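Long-range contacts in RNA-binding protein RMD9, mitochondrial (Saccharomyces cerevisiae S288C, PDB 7A9X), which binds a dodecameric RNA motif in the 3'-UTRs of mitochondrial mRNAs and takes part in their processing or stability: residues A[364-372]-A[385-393]; A[485-496]-A[568-577]. All coordinates share one frame; numbering follows the deposited sequence.

Contact 1: residues A[364-372]-A[385-393]. With nucleotides of chain B.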
loop_
_atom_site.group_PDB
_atom_site.type_symbol
_atom_site.label_atom_id
_atom_site.label_comp_id
_atom_site.label_asym_id
_atom_site.label_seq_id
_atom_site.Cartn_x
_atom_site.Cartn_y
_atom_site.Cartn_z
ATOM N N ASN A 364 -10.069 -7.512 -1.989
ATOM C CA ASN A 364 -10.299 -8.902 -1.608
ATOM C C ASN A 364 -9.503 -9.284 -0.367
ATOM O O ASN A 364 -9.935 -10.153 0.401
ATOM C CB ASN A 364 -9.960 -9.822 -2.780
ATOM C CG ASN A 364 -10.900 -9.634 -3.954
ATOM O OD1 ASN A 364 -12.084 -9.345 -3.775
ATOM N ND2 ASN A 364 -10.378 -9.795 -5.165
ATOM N N ASN A 365 -8.351 -8.645 -0.149
ATOM C CA ASN A 365 -7.590 -8.884 1.074
ATOM C C ASN A 365 -8.408 -8.515 2.303
ATOM O O ASN A 365 -8.518 -9.300 3.253
ATOM C CB ASN A 365 -6.282 -8.094 1.039
ATOM C CG ASN A 365 -5.426 -8.330 2.268
ATOM O OD1 ASN A 365 -5.391 -9.434 2.814
ATOM N ND2 ASN A 365 -4.732 -7.290 2.713
ATOM N N THR A 366 -8.995 -7.315 2.300
ATOM C CA THR A 366 -9.832 -6.890 3.415
ATOM C C THR A 366 -11.048 -7.795 3.571
ATOM O O THR A 366 -11.414 -8.166 4.691
ATOM C CB THR A 366 -10.269 -5.437 3.212
ATOM O OG1 THR A 366 -9.111 -4.609 3.060
ATOM C CG2 THR A 366 -11.082 -4.946 4.403
ATOM N N PHE A 367 -11.672 -8.177 2.453
ATOM C CA PHE A 367 -12.918 -8.937 2.505
ATOM C C PHE A 367 -12.690 -10.352 3.027
ATOM O O PHE A 367 -13.416 -10.822 3.911
ATOM C CB PHE A 367 -13.562 -8.970 1.119
ATOM C CG PHE A 367 -14.737 -9.895 1.018
ATOM C CD1 PHE A 367 -15.910 -9.626 1.708
ATOM C CD2 PHE A 367 -14.672 -11.031 0.226
ATOM C CE1 PHE A 367 -16.998 -10.475 1.618
ATOM C CE2 PHE A 367 -15.755 -11.885 0.128
ATOM C CZ PHE A 367 -16.921 -11.607 0.826
ATOM N N PHE A 368 -11.692 -11.055 2.488
ATOM C CA PHE A 368 -11.469 -12.433 2.904
ATOM C C PHE A 368 -10.841 -12.526 4.287
ATOM O O PHE A 368 -11.000 -13.552 4.959
ATOM C CB PHE A 368 -10.610 -13.167 1.874
ATOM C CG PHE A 368 -11.364 -13.552 0.631
ATOM C CD1 PHE A 368 -12.488 -14.360 0.714
ATOM C CD2 PHE A 368 -10.953 -13.109 -0.614
ATOM C CE1 PHE A 368 -13.188 -14.717 -0.428
ATOM C CE2 PHE A 368 -11.648 -13.462 -1.759
ATOM C CZ PHE A 368 -12.764 -14.267 -1.666
ATOM N N THR A 369 -10.136 -11.483 4.729
ATOM C CA THR A 369 -9.693 -11.434 6.117
ATOM C C THR A 369 -10.891 -11.391 7.056
ATOM O O THR A 369 -10.936 -12.113 8.058
ATOM C CB THR A 369 -8.783 -10.223 6.336
ATOM O OG1 THR A 369 -7.637 -10.329 5.482
ATOM C CG2 THR A 369 -8.322 -10.148 7.780
ATOM N N ILE A 370 -11.884 -10.564 6.725
ATOM C CA ILE A 370 -13.121 -10.530 7.498
ATOM C C ILE A 370 -13.887 -11.839 7.342
ATOM O O ILE A 370 -14.479 -12.343 8.304
ATOM C CB ILE A 370 -13.966 -9.313 7.079
ATOM C CG1 ILE A 370 -13.196 -8.019 7.360
ATOM C CG2 ILE A 370 -15.308 -9.313 7.796
ATOM C CD1 ILE A 370 -13.821 -6.783 6.746
ATOM N N PHE A 371 -13.879 -12.420 6.138
ATOM C CA PHE A 371 -14.602 -13.669 5.908
ATOM C C PHE A 371 -14.117 -14.766 6.849
ATOM O O PHE A 371 -14.903 -15.361 7.594
ATOM C CB PHE A 371 -14.459 -14.117 4.451
ATOM C CG PHE A 371 -15.139 -15.430 4.154
ATOM C CD1 PHE A 371 -14.469 -16.635 4.317
ATOM C CD2 PHE A 371 -16.455 -15.458 3.725
ATOM C CE1 PHE A 371 -15.102 -17.842 4.054
ATOM C CE2 PHE A 371 -17.091 -16.660 3.457
ATOM C CZ PHE A 371 -16.417 -17.851 3.623
ATOM N N PHE A 372 -12.815 -15.052 6.822
ATOM C CA PHE A 372 -12.293 -16.170 7.597
ATOM C C PHE A 372 -12.192 -15.869 9.087
ATOM O O PHE A 372 -11.979 -16.799 9.872
ATOM C CB PHE A 372 -10.944 -16.608 7.027
ATOM C CG PHE A 372 -11.059 -17.301 5.695
ATOM C CD1 PHE A 372 -11.339 -18.655 5.627
ATOM C CD2 PHE A 372 -10.913 -16.594 4.513
ATOM C CE1 PHE A 372 -11.458 -19.293 4.407
ATOM C CE2 PHE A 372 -11.027 -17.228 3.291
ATOM C CZ PHE A 372 -11.300 -18.581 3.238
ATOM N N LYS A 385 -20.598 -20.682 1.438
ATOM C CA LYS A 385 -20.572 -19.243 1.196
ATOM C C LYS A 385 -19.468 -18.860 0.218
ATOM O O LYS A 385 -19.648 -17.937 -0.584
ATOM C CB LYS A 385 -20.403 -18.488 2.515
ATOM C CG LYS A 385 -20.737 -17.004 2.436
ATOM C CD LYS A 385 -22.228 -16.776 2.236
ATOM C CE LYS A 385 -22.568 -15.291 2.229
ATOM N NZ LYS A 385 -24.038 -15.052 2.147
ATOM N N LEU A 386 -18.326 -19.553 0.266
ATOM C CA LEU A 386 -17.258 -19.289 -0.695
ATOM C C LEU A 386 -17.712 -19.574 -2.119
ATOM O O LEU A 386 -17.389 -18.818 -3.044
ATOM C CB LEU A 386 -16.021 -20.124 -0.358
ATOM C CG LEU A 386 -15.146 -19.658 0.806
ATOM C CD1 LEU A 386 -14.052 -20.675 1.077
ATOM C CD2 LEU A 386 -14.549 -18.292 0.512
ATOM N N GLN A 387 -18.458 -20.665 -2.318
ATOM C CA GLN A 387 -18.956 -20.988 -3.652
ATOM C C GLN A 387 -19.879 -19.895 -4.173
ATOM O O GLN A 387 -19.837 -19.551 -5.360
ATOM C CB GLN A 387 -19.675 -22.336 -3.632
ATOM C CG GLN A 387 -18.768 -23.518 -3.343
ATOM C CD GLN A 387 -19.537 -24.816 -3.200
ATOM O OE1 GLN A 387 -20.735 -24.812 -2.914
ATOM N NE2 GLN A 387 -18.851 -25.935 -3.402
ATOM N N GLU A 388 -20.720 -19.340 -3.300
ATOM C CA GLU A 388 -21.557 -18.213 -3.696
ATOM C C GLU A 388 -20.704 -17.000 -4.049
ATOM O O GLU A 388 -21.015 -16.266 -4.995
ATOM C CB GLU A 388 -22.542 -17.881 -2.575
ATOM C CG GLU A 388 -23.388 -16.641 -2.818
ATOM C CD GLU A 388 -24.287 -16.306 -1.639
ATOM O OE1 GLU A 388 -24.616 -17.223 -0.857
ATOM O OE2 GLU A 388 -24.660 -15.123 -1.492
ATOM N N ILE A 389 -19.619 -16.782 -3.303
ATOM C CA ILE A 389 -18.710 -15.679 -3.596
ATOM C C ILE A 389 -18.005 -15.908 -4.929
ATOM O O ILE A 389 -17.842 -14.978 -5.729
ATOM C CB ILE A 389 -17.710 -15.507 -2.437
ATOM C CG1 ILE A 389 -18.446 -15.084 -1.162
ATOM C CG2 ILE A 389 -16.630 -14.499 -2.796
ATOM C CD1 ILE A 389 -17.589 -15.116 0.083
ATOM N N ILE A 390 -17.580 -17.146 -5.193
ATOM C CA ILE A 390 -16.895 -17.451 -6.446
ATOM C C ILE A 390 -17.843 -17.289 -7.629
ATOM O O ILE A 390 -17.463 -16.767 -8.684
ATOM C CB ILE A 390 -16.295 -18.868 -6.387
ATOM C CG1 ILE A 390 -15.163 -18.919 -5.362
ATOM C CG2 ILE A 390 -15.798 -19.303 -7.756
ATOM C CD1 ILE A 390 -14.699 -20.320 -5.034
ATOM N N THR A 391 -19.092 -17.730 -7.469
ATOM C CA THR A 391 -20.082 -17.566 -8.529
ATOM C C THR A 391 -20.352 -16.092 -8.807
ATOM O O THR A 391 -20.407 -15.671 -9.969
ATOM C CB THR A 391 -21.375 -18.294 -8.153
ATOM O OG1 THR A 391 -21.137 -19.707 -8.123
ATOM C CG2 THR A 391 -22.484 -17.994 -9.152
ATOM N N PHE A 392 -20.515 -15.290 -7.753
ATOM C CA PHE A 392 -20.751 -13.863 -7.946
ATOM C C PHE A 392 -19.552 -13.192 -8.604
ATOM O O PHE A 392 -19.705 -12.383 -9.528
ATOM C CB PHE A 392 -21.065 -13.186 -6.614
ATOM C CG PHE A 392 -20.889 -11.696 -6.649
ATOM C CD1 PHE A 392 -21.891 -10.881 -7.149
ATOM C CD2 PHE A 392 -19.710 -11.113 -6.205
ATOM C CE1 PHE A 392 -21.728 -9.513 -7.195
ATOM C CE2 PHE A 392 -19.539 -9.746 -6.251
ATOM C CZ PHE A 392 -20.549 -8.943 -6.745
ATOM N N TYR A 393 -18.345 -13.496 -8.117
ATOM C CA TYR A 393 -17.145 -12.872 -8.664
ATOM C C TYR A 393 -16.933 -13.262 -10.121
ATOM O O TYR A 393 -16.475 -12.440 -10.924
ATOM C CB TYR A 393 -15.932 -13.256 -7.811
ATOM C CG TYR A 393 -14.756 -12.310 -7.913
ATOM C CD1 TYR A 393 -14.725 -11.128 -7.181
ATOM C CD2 TYR A 393 -13.667 -12.607 -8.725
ATOM C CE1 TYR A 393 -13.647 -10.262 -7.265
ATOM C CE2 TYR A 393 -12.584 -11.749 -8.813
ATOM C CZ TYR A 393 -12.580 -10.579 -8.083
ATOM O OH TYR A 393 -11.503 -9.727 -8.173
ATOM P P U B 10 -0.556 -7.451 0.916
ATOM O OP1 U B 10 -0.594 -7.580 2.395
ATOM O OP2 U B 10 0.739 -7.172 0.243
ATOM O "O5'" U B 10 -1.164 -8.788 0.295
ATOM C "C5'" U B 10 -2.276 -9.441 0.893
ATOM C "C4'" U B 10 -2.553 -10.761 0.220
ATOM O "O4'" U B 10 -2.778 -10.532 -1.192
ATOM C "C3'" U B 10 -1.416 -11.774 0.271
ATOM O "O3'" U B 10 -1.443 -12.551 1.458
ATOM C "C2'" U B 10 -1.623 -12.606 -0.992
ATOM O "O2'" U B 10 -2.564 -13.645 -0.767
ATOM C "C1'" U B 10 -2.235 -11.585 -1.955
ATOM N N1 U B 10 -1.249 -11.019 -2.903
ATOM C C2 U B 10 -1.188 -11.572 -4.169
ATOM O O2 U B 10 -1.899 -12.497 -4.521
ATOM N N3 U B 10 -0.263 -10.999 -5.007
ATOM C C4 U B 10 0.585 -9.951 -4.712
ATOM O O4 U B 10 1.364 -9.547 -5.575
ATOM C C5 U B 10 0.460 -9.433 -3.384
ATOM C C6 U B 10 -0.433 -9.969 -2.548
#
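Asn364 faces Tyr393, and Phe371 faces Leu386, across two helical segments, 364-372 and 385-393, that run antiparallel at 162° with their axes 12.8 Å apart. This wide spacing is filled by aromatic rings from the first helix and aliphatic branches from the second. With CG anti to the backbone nitrogen (chi1 178°), the Phe371 ring extends toward the partner helix. Leu386 CD2 lies over one face of it in a CH-pi contact, 4.0 Å from the ring centroid, while Lys385 CG touches the edge at Phe371 CE2 (3.8 Å). Ile389 sits among three rings: CD1 meets the edge of Phe367 at CZ (3.6 Å) and also touches Phe371, while CG2 packs against Phe368 CZ (4.0 Å). The two helices form the hairpin assigned to the sixth pentatricopeptide repeat, and this buried layer joins its halves. On the far side of the first helix Asn365 turns to the RNA, where its CG meets C5' of U10 of chain B at 3.6 Å. At one end of the interface, Asn364 ND2 donates to Tyr393 OH at 3.2 Å, with the hydroxyl in the amide plane and an N-H...O angle of 157°. Both groups have second partners: Trp344 NE1 bonds to Asn364 OD1, and Asp400 OD1 pairs with Tyr393 OH, tying the hairpin to the helix before it and the loop after it.

Contact 2: residues A[485-496]-A[568-577]. With nucleotides of chain B.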
loop_
_atom_site.group_PDB
_atom_site.type_symbol
_atom_site.label_atom_id
_atom_site.label_comp_id
_atom_site.label_asym_id
_atom_site.label_seq_id
_atom_site.Cartn_x
_atom_site.Cartn_y
_atom_site.Cartn_z
ATOM N N ARG A 485 9.949 -23.191 4.747
ATOM C CA ARG A 485 10.097 -23.199 6.198
ATOM C C ARG A 485 8.745 -23.299 6.894
ATOM O O ARG A 485 8.592 -24.062 7.855
ATOM C CB ARG A 485 10.853 -21.949 6.648
ATOM C CG ARG A 485 10.799 -21.684 8.139
ATOM C CD ARG A 485 9.995 -20.429 8.425
ATOM N NE ARG A 485 10.636 -19.244 7.864
ATOM C CZ ARG A 485 10.031 -18.074 7.689
ATOM N NH1 ARG A 485 10.702 -17.053 7.174
ATOM N NH2 ARG A 485 8.756 -17.927 8.020
ATOM N N ASP A 486 7.751 -22.546 6.419
ATOM C CA ASP A 486 6.427 -22.592 7.029
ATOM C C ASP A 486 5.759 -23.950 6.871
ATOM O O ASP A 486 4.915 -24.314 7.698
ATOM C CB ASP A 486 5.537 -21.498 6.436
ATOM C CG ASP A 486 5.855 -20.128 6.996
ATOM O OD1 ASP A 486 6.667 -20.052 7.943
ATOM O OD2 ASP A 486 5.296 -19.131 6.495
ATOM N N ALA A 487 6.120 -24.711 5.843
ATOM C CA ALA A 487 5.541 -26.026 5.613
ATOM C C ALA A 487 6.275 -27.139 6.350
ATOM O O ALA A 487 5.830 -28.290 6.303
ATOM C CB ALA A 487 5.513 -26.336 4.113
ATOM N N THR A 488 7.383 -26.831 7.024
ATOM C CA THR A 488 8.152 -27.859 7.715
ATOM C C THR A 488 8.428 -27.463 9.162
ATOM O O THR A 488 7.832 -28.020 10.090
ATOM C CB THR A 488 9.468 -28.126 6.976
ATOM O OG1 THR A 488 10.244 -26.923 6.922
ATOM C CG2 THR A 488 9.206 -28.615 5.551
ATOM N N VAL A 489 9.324 -26.492 9.356
ATOM C CA VAL A 489 9.793 -26.137 10.693
ATOM C C VAL A 489 8.648 -25.616 11.552
ATOM O O VAL A 489 8.490 -26.016 12.713
ATOM C CB VAL A 489 10.931 -25.105 10.598
ATOM C CG1 VAL A 489 11.458 -24.749 11.986
ATOM C CG2 VAL A 489 12.041 -25.632 9.713
ATOM N N VAL A 490 7.841 -24.708 11.001
ATOM C CA VAL A 490 6.756 -24.110 11.774
ATOM C C VAL A 490 5.725 -25.166 12.149
ATOM O O VAL A 490 5.216 -25.184 13.276
ATOM C CB VAL A 490 6.125 -22.944 10.991
ATOM C CG1 VAL A 490 5.073 -22.246 11.832
ATOM C CG2 VAL A 490 7.201 -21.962 10.564
ATOM N N TRP A 491 5.409 -26.070 11.217
ATOM C CA TRP A 491 4.487 -27.159 11.526
ATOM C C TRP A 491 5.053 -28.065 12.612
ATOM O O TRP A 491 4.331 -28.461 13.535
ATOM C CB TRP A 491 4.178 -27.958 10.258
ATOM C CG TRP A 491 3.283 -29.150 10.481
ATOM C CD1 TRP A 491 1.919 -29.184 10.390
ATOM C CD2 TRP A 491 3.696 -30.476 10.826
ATOM N NE1 TRP A 491 1.460 -30.451 10.660
ATOM C CE2 TRP A 491 2.530 -31.263 10.931
ATOM C CE3 TRP A 491 4.937 -31.076 11.059
ATOM C CZ2 TRP A 491 2.571 -32.617 11.259
ATOM C CZ3 TRP A 491 4.975 -32.419 11.383
ATOM C CH2 TRP A 491 3.800 -33.176 11.480
ATOM N N SER A 492 6.344 -28.398 12.527
ATOM C CA SER A 492 6.958 -29.245 13.545
ATOM C C SER A 492 6.995 -28.541 14.896
ATOM O O SER A 492 6.655 -29.140 15.923
ATOM C CB SER A 492 8.365 -29.653 13.113
ATOM O OG SER A 492 8.350 -30.286 11.845
ATOM N N GLN A 493 7.410 -27.272 14.918
ATOM C CA GLN A 493 7.368 -26.508 16.159
ATOM C C GLN A 493 5.949 -26.412 16.704
ATOM O O GLN A 493 5.749 -26.467 17.924
ATOM C CB GLN A 493 7.951 -25.111 15.939
ATOM C CG GLN A 493 8.021 -24.249 17.197
ATOM C CD GLN A 493 9.060 -24.742 18.190
ATOM O OE1 GLN A 493 10.200 -25.023 17.824
ATOM N NE2 GLN A 493 8.668 -24.849 19.456
ATOM N N SER A 494 4.956 -26.282 15.822
ATOM C CA SER A 494 3.569 -26.198 16.272
ATOM C C SER A 494 3.136 -27.483 16.965
ATOM O O SER A 494 2.571 -27.445 18.065
ATOM C CB SER A 494 2.650 -25.889 15.090
ATOM O OG SER A 494 1.289 -25.982 15.475
ATOM N N LYS A 495 3.392 -28.635 16.341
ATOM C CA LYS A 495 2.981 -29.897 16.947
ATOM C C LYS A 495 3.794 -30.209 18.196
ATOM O O LYS A 495 3.285 -30.856 19.119
ATOM C CB LYS A 495 3.094 -31.034 15.932
ATOM C CG LYS A 495 2.140 -30.898 14.756
ATOM C CD LYS A 495 0.702 -30.748 15.231
ATOM C CE LYS A 495 -0.221 -30.366 14.085
ATOM N NZ LYS A 495 -1.619 -30.140 14.548
ATOM N N ARG A 496 5.047 -29.755 18.249
ATOM C CA ARG A 496 5.852 -29.937 19.453
ATOM C C ARG A 496 5.287 -29.128 20.614
ATOM O O ARG A 496 5.174 -29.632 21.738
ATOM C CB ARG A 496 7.304 -29.546 19.176
ATOM C CG ARG A 496 8.191 -29.524 20.411
ATOM C CD ARG A 496 8.504 -30.931 20.909
ATOM N NE ARG A 496 9.373 -31.658 19.987
ATOM C CZ ARG A 496 10.696 -31.519 19.939
ATOM N NH1 ARG A 496 11.304 -30.675 20.760
ATOM N NH2 ARG A 496 11.410 -32.219 19.067
ATOM N N CYS A 568 16.712 -18.842 11.904
ATOM C CA CYS A 568 15.371 -19.394 12.060
ATOM C C CYS A 568 15.238 -20.168 13.366
ATOM O O CYS A 568 14.144 -20.232 13.940
ATOM C CB CYS A 568 15.029 -20.289 10.868
ATOM S SG CYS A 568 13.359 -20.996 10.893
ATOM N N ALA A 569 16.337 -20.753 13.853
ATOM C CA ALA A 569 16.302 -21.483 15.114
ATOM C C ALA A 569 16.095 -20.566 16.312
ATOM O O ALA A 569 15.628 -21.030 17.357
ATOM C CB ALA A 569 17.589 -22.287 15.292
ATOM N N GLU A 570 16.436 -19.282 16.188
ATOM C CA GLU A 570 16.198 -18.349 17.282
ATOM C C GLU A 570 14.710 -18.118 17.510
ATOM O O GLU A 570 14.299 -17.809 18.635
ATOM C CB GLU A 570 16.905 -17.021 17.008
ATOM C CG GLU A 570 18.422 -17.109 17.044
ATOM C CD GLU A 570 19.086 -15.789 16.715
ATOM O OE1 GLU A 570 20.120 -15.800 16.013
ATOM O OE2 GLU A 570 18.573 -14.737 17.152
ATOM N N SER A 571 13.894 -18.257 16.465
ATOM C CA SER A 571 12.447 -18.147 16.590
ATOM C C SER A 571 11.755 -19.495 16.697
ATOM O O SER A 571 10.674 -19.579 17.289
ATOM C CB SER A 571 11.864 -17.382 15.399
ATOM O OG SER A 571 12.360 -16.055 15.346
ATOM N N TYR A 572 12.349 -20.547 16.137
ATOM C CA TYR A 572 11.799 -21.900 16.189
ATOM C C TYR A 572 12.887 -22.814 16.740
ATOM O O TYR A 572 13.680 -23.385 15.980
ATOM C CB TYR A 572 11.314 -22.349 14.814
ATOM C CG TYR A 572 10.217 -21.470 14.253
ATOM C CD1 TYR A 572 8.881 -21.720 14.548
ATOM C CD2 TYR A 572 10.517 -20.381 13.440
ATOM C CE1 TYR A 572 7.877 -20.917 14.044
ATOM C CE2 TYR A 572 9.519 -19.570 12.931
ATOM C CZ TYR A 572 8.201 -19.842 13.237
ATOM O OH TYR A 572 7.203 -19.040 12.733
ATOM N N PRO A 573 12.952 -22.971 18.068
ATOM C CA PRO A 573 14.090 -23.681 18.677
ATOM C C PRO A 573 14.167 -25.161 18.334
ATOM O O PRO A 573 15.206 -25.778 18.603
ATOM C CB PRO A 573 13.863 -23.476 20.183
ATOM C CG PRO A 573 12.949 -22.288 20.282
ATOM C CD PRO A 573 12.060 -22.383 19.080
ATOM N N ILE A 574 13.119 -25.753 17.753
ATOM C CA ILE A 574 13.195 -27.157 17.365
ATOM C C ILE A 574 14.224 -27.365 16.260
ATOM O O ILE A 574 14.647 -28.500 16.011
ATOM C CB ILE A 574 11.808 -27.681 16.943
ATOM C CG1 ILE A 574 11.798 -29.211 16.900
ATOM C CG2 ILE A 574 11.397 -27.097 15.599
ATOM C CD1 ILE A 574 10.470 -29.807 16.494
ATOM N N LEU A 575 14.651 -26.291 15.596
ATOM C CA LEU A 575 15.701 -26.404 14.594
ATOM C C LEU A 575 17.074 -26.607 15.226
ATOM O O LEU A 575 17.977 -27.130 14.563
ATOM C CB LEU A 575 15.703 -25.156 13.708
ATOM C CG LEU A 575 16.167 -25.316 12.260
ATOM C CD1 LEU A 575 15.374 -26.407 11.568
ATOM C CD2 LEU A 575 16.021 -24.000 11.515
ATOM N N ASN A 576 17.248 -26.216 16.493
ATOM C CA ASN A 576 18.552 -26.344 17.138
ATOM C C ASN A 576 18.960 -27.800 17.321
ATOM O O ASN A 576 20.155 -28.110 17.310
ATOM C CB ASN A 576 18.547 -25.629 18.491
ATOM C CG ASN A 576 18.716 -24.129 18.364
ATOM O OD1 ASN A 576 19.524 -23.650 17.567
ATOM N ND2 ASN A 576 17.954 -23.378 19.150
ATOM N N GLU A 577 17.996 -28.706 17.496
ATOM C CA GLU A 577 18.335 -30.109 17.702
ATOM C C GLU A 577 18.636 -30.846 16.404
ATOM O O GLU A 577 19.039 -32.012 16.456
ATOM C CB GLU A 577 17.210 -30.821 18.459
ATOM C CG GLU A 577 15.847 -30.707 17.813
ATOM C CD GLU A 577 14.728 -31.178 18.724
ATOM O OE1 GLU A 577 14.386 -32.379 18.684
ATOM O OE2 GLU A 577 14.193 -30.346 19.487
ATOM P P U B 13 9.470 -13.984 6.663
ATOM O OP1 U B 13 10.602 -14.878 6.311
ATOM O OP2 U B 13 8.175 -14.574 7.088
ATOM O "O5'" U B 13 9.951 -12.998 7.816
ATOM C "C5'" U B 13 9.176 -11.867 8.189
ATOM C "C4'" U B 13 9.583 -11.358 9.547
ATOM O "O4'" U B 13 9.212 -12.331 10.558
ATOM C "C3'" U B 13 11.079 -11.155 9.744
ATOM O "O3'" U B 13 11.520 -9.892 9.275
ATOM C "C2'" U B 13 11.256 -11.337 11.247
ATOM O "O2'" U B 13 10.915 -10.145 11.938
ATOM C "C1'" U B 13 10.200 -12.397 11.560
ATOM N N1 U B 13 10.750 -13.773 11.580
ATOM C C2 U B 13 11.617 -14.142 12.594
ATOM O O2 U B 13 11.981 -13.388 13.482
ATOM N N3 U B 13 12.059 -15.442 12.527
ATOM C C4 U B 13 11.727 -16.394 11.583
ATOM O O4 U B 13 12.211 -17.526 11.660
ATOM C C5 U B 13 10.820 -15.940 10.577
ATOM C C6 U B 13 10.374 -14.680 10.614
ATOM P P U B 14 12.710 -9.783 8.201
ATOM O OP1 U B 14 12.880 -8.346 7.874
ATOM O OP2 U B 14 12.449 -10.751 7.106
ATOM O "O5'" U B 14 14.004 -10.264 8.999
ATOM C "C5'" U B 14 14.438 -9.580 10.172
ATOM C "C4'" U B 14 15.590 -10.284 10.850
ATOM O "O4'" U B 14 15.201 -11.653 11.154
ATOM C "C3'" U B 14 16.881 -10.375 10.037
ATOM O "O3'" U B 14 18.005 -10.275 10.913
ATOM C "C2'" U B 14 16.811 -11.782 9.450
ATOM O "O2'" U B 14 18.063 -12.345 9.116
ATOM C "C1'" U B 14 16.127 -12.552 10.574
ATOM N N1 U B 14 15.389 -13.737 10.111
ATOM C C2 U B 14 15.895 -14.982 10.424
ATOM O O2 U B 14 16.915 -15.135 11.071
ATOM N N3 U B 14 15.159 -16.041 9.951
ATOM C C4 U B 14 13.995 -15.979 9.212
ATOM O O4 U B 14 13.445 -17.021 8.855
ATOM C C5 U B 14 13.539 -14.652 8.929
ATOM C C6 U B 14 14.235 -13.603 9.377
#
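Gln493 reaches Ile574 through a side chain that leaves the helix with CG anti to the backbone N (chi1 -177°) and then bends at chi2 (70°), which carries OE1 back to the Ile574 amide. The contact belongs to the C-terminal alpha-helical region beyond the eighth pentatricopeptide repeat, where helix 489-502 packs against the turn and 3-10 segment that follow helix 566-571. Ile574 N donates to Gln493 OE1 at 3.0 Å, close to the line of the C=O bond, so a side-chain amide secures the start of the 3-10 segment; Asp497 takes the NE2 end. Beside this bond, Tyr572 presents one ring face to Val490 CG2, 4.0 Å from the centroid, and its edge to Gln493 CG. Val489 straddles the turn, with CG1 against Tyr572 CB (3.7 Å) and CG2 against Leu575 CD1 (3.9 Å). Further along, Arg496 lays one guanidinium face over Ile574 CD1 and grips Glu577 end-on: NH2 meets OE1 at 3.0 Å, in the guanidinium plane but above that of the carboxylate, with an N-H...O angle of 164°, and NH1 bonds to OE2. The opposite end of the contact borders the RNA. Arg485, whose CG touches Cys568 SG, sets one guanidinium face against C5 of U13 of chain B, offset toward the rim, and is steadied by a salt bridge to Asp486. N3 of U13 of chain B donates to Ser571 OG at 2.9 Å, consistent with reading of the uracil edge, and O4 of the same base sits at the edge of the Tyr572 ring, 3.6 Å from CE2.

How the contacts relate
Following the chain from the N terminus, contact 1 comes first and closes a short loop: only 12 residues separate 364-372 from 385-393. The chain then passes through the last two assigned repeats before contact 2 opens at 485. That contact closes a much longer excursion of 71 residues, which includes the unmodelled stretch 504-536 and helix 540-551. The two contacts stand in series, neither nested nor crossed, with centres 31 Å apart and nearest atoms about 15 Å apart. Contact 1 holds one helical hairpin together, whereas contact 2 joins helix 566-571 and the 3-10 turn after it back to helices 478-486 and 489-502; both border the same RNA strand, at U10 and at U13 and U14 of chain B.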